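Local coordinates for protein COG3291: FOG: PKD repeat (Clostridium thermocellum, PDB 1WMX) that forms the family 30 carbohydrate-binding module of CelJ, a multidomain protein probably acting as a cellulase, and so probably helps it hold polysaccharide, at residues Y86-I91 with W133-I138. Numbering follows the deposited sequence.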
# COMPACT_ATOMS: atom_id res chain seq x y z
N TYR B 86 0.69 18.36 13.10
CA TYR B 86 1.63 17.27 13.41
C TYR B 86 0.89 16.03 13.91
O TYR B 86 -0.26 16.09 14.35
CB TYR B 86 2.60 17.65 14.54
CG TYR B 86 3.39 18.94 14.34
CD1 TYR B 86 2.76 20.18 14.41
CD2 TYR B 86 4.77 18.89 14.11
CE1 TYR B 86 3.49 21.36 14.25
CE2 TYR B 86 5.50 20.07 13.95
CZ TYR B 86 4.86 21.31 14.02
OH TYR B 86 5.56 22.47 13.87
N LEU B 87 1.60 14.92 13.82
CA LEU B 87 1.14 13.64 14.35
C LEU B 87 1.96 13.52 15.60
O LEU B 87 3.19 13.39 15.54
CB LEU B 87 1.45 12.48 13.39
CG LEU B 87 1.51 11.12 14.08
CD1 LEU B 87 0.12 10.66 14.56
CD2 LEU B 87 2.06 10.03 13.15
N GLU B 88 1.33 13.60 16.75
CA GLU B 88 2.08 13.54 18.00
C GLU B 88 1.71 12.31 18.81
O GLU B 88 0.60 11.78 18.71
CB GLU B 88 1.82 14.80 18.82
CG GLU B 88 2.05 16.08 18.02
CD GLU B 88 1.95 17.33 18.88
OE1 GLU B 88 1.63 18.44 18.34
OE2 GLU B 88 2.20 17.26 20.13
N PHE B 89 2.68 11.88 19.60
CA PHE B 89 2.54 10.71 20.46
C PHE B 89 3.80 10.55 21.31
O PHE B 89 4.85 11.11 21.02
CB PHE B 89 2.33 9.45 19.59
CG PHE B 89 3.49 9.18 18.62
CD1 PHE B 89 4.62 8.47 19.05
CD2 PHE B 89 3.43 9.63 17.30
CE1 PHE B 89 5.68 8.22 18.17
CE2 PHE B 89 4.50 9.39 16.42
CZ PHE B 89 5.61 8.69 16.85
N ASP B 90 3.67 9.79 22.38
CA ASP B 90 4.82 9.49 23.24
C ASP B 90 5.14 8.04 22.99
O ASP B 90 4.24 7.25 22.72
CB ASP B 90 4.47 9.71 24.70
CG ASP B 90 4.05 11.12 24.98
OD1 ASP B 90 2.84 11.36 25.28
OD2 ASP B 90 4.91 12.06 24.90
N ILE B 91 6.40 7.71 23.07
CA ILE B 91 6.83 6.33 22.82
C ILE B 91 8.08 6.00 23.64
O ILE B 91 8.79 6.89 24.10
CB ILE B 91 7.16 6.17 21.33
CG1 ILE B 91 7.50 4.71 20.98
CG2 ILE B 91 8.35 7.04 20.92
CD1 ILE B 91 7.82 4.48 19.50
N TRP B 133 10.45 7.33 28.14
CA TRP B 133 9.40 7.96 27.34
C TRP B 133 9.88 9.25 26.67
O TRP B 133 10.58 10.06 27.28
CB TRP B 133 8.20 8.31 28.21
CG TRP B 133 7.36 7.09 28.57
CD1 TRP B 133 7.39 6.41 29.73
CD2 TRP B 133 6.40 6.48 27.72
NE1 TRP B 133 6.44 5.36 29.64
CE2 TRP B 133 5.85 5.41 28.44
CE3 TRP B 133 5.94 6.73 26.42
CZ2 TRP B 133 4.85 4.58 27.92
CZ3 TRP B 133 4.94 5.89 25.91
CH2 TRP B 133 4.42 4.85 26.63
N GLN B 134 9.49 9.40 25.42
CA GLN B 134 9.83 10.58 24.62
C GLN B 134 8.59 11.04 23.86
O GLN B 134 7.81 10.22 23.37
CB GLN B 134 10.91 10.27 23.59
CG GLN B 134 12.27 9.90 24.16
CD GLN B 134 13.35 9.90 23.09
OE1 GLN B 134 13.71 10.98 22.58
NE2 GLN B 134 13.89 8.76 22.72
N HIS B 135 8.41 12.33 23.77
CA HIS B 135 7.28 12.86 23.01
C HIS B 135 7.81 13.23 21.64
O HIS B 135 8.76 14.01 21.52
CB HIS B 135 6.69 14.10 23.70
CG HIS B 135 5.51 14.66 22.94
ND1 HIS B 135 5.66 15.39 21.77
CD2 HIS B 135 4.18 14.59 23.18
CE1 HIS B 135 4.46 15.73 21.34
NE2 HIS B 135 3.56 15.26 22.17
N VAL B 136 7.22 12.67 20.60
CA VAL B 136 7.69 12.97 19.24
C VAL B 136 6.58 13.63 18.42
O VAL B 136 5.39 13.39 18.61
CB VAL B 136 8.17 11.68 18.55
CG1 VAL B 136 7.86 10.43 19.37
CG2 VAL B 136 7.56 11.50 17.16
N LYS B 137 7.00 14.49 17.52
CA LYS B 137 6.08 15.22 16.64
C LYS B 137 6.51 15.03 15.19
O LYS B 137 7.63 15.40 14.81
CB LYS B 137 6.08 16.71 16.99
CG LYS B 137 5.76 17.00 18.46
CD LYS B 137 5.14 18.38 18.67
CE LYS B 137 6.03 19.51 18.16
NZ LYS B 137 5.43 20.84 18.38
N ILE B 138 5.70 14.20 14.45
CA ILE B 138 5.90 14.12 13.00
C ILE B 138 5.01 15.16 12.35
O ILE B 138 3.80 15.24 12.60
CB ILE B 138 5.57 12.72 12.55
CG1 ILE B 138 6.48 11.69 13.23
CG2 ILE B 138 5.75 12.52 11.04
CD1 ILE B 138 6.17 10.25 12.85
O HOH W 1 11.84 6.71 23.90
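Lys137 and Tyr86 both have CG anti to their own carbonyl carbon (chi1 -56° and -54°), and a bend at chi3 of the lysine brings its CE over one face of the tyrosine ring. NZ then lies 4.5 Å from the centroid of the Tyr86 ring, close to the ring normal, a cation-pi pair. Lysine suits this partly exposed place because its long aliphatic chain runs alongside Glu88 and carries the ammonium over the tyrosine. Glu88 OE2 meets the edge of the His135 ring, 3.0 Å from CE1, with carboxylate and ring planes nearly perpendicular, while its OE1 hydrogen-bonds to Thr178. Glu88, Lys137, Asp90 and His135 share this face of the sheet; on the other, Leu87, Phe89, Ile91, Val136 and Ile138 are apolar because they face the opposing sheet, and Phe89 CE2 lies 4.0 Å from Ile138 CD1. Six backbone hydrogen bonds join the antiparallel strands, among them Val136 N to Phe89 O (2.9 Å). Strand 86-93 lies between strands 134-139 and 168-178 in one sheet of a beta-sandwich-like module, its apolar face packed on Ile102 and Phe104 of strand 101-106 in the opposing sheet, with Leu143 of helix 140-143 against Ile138.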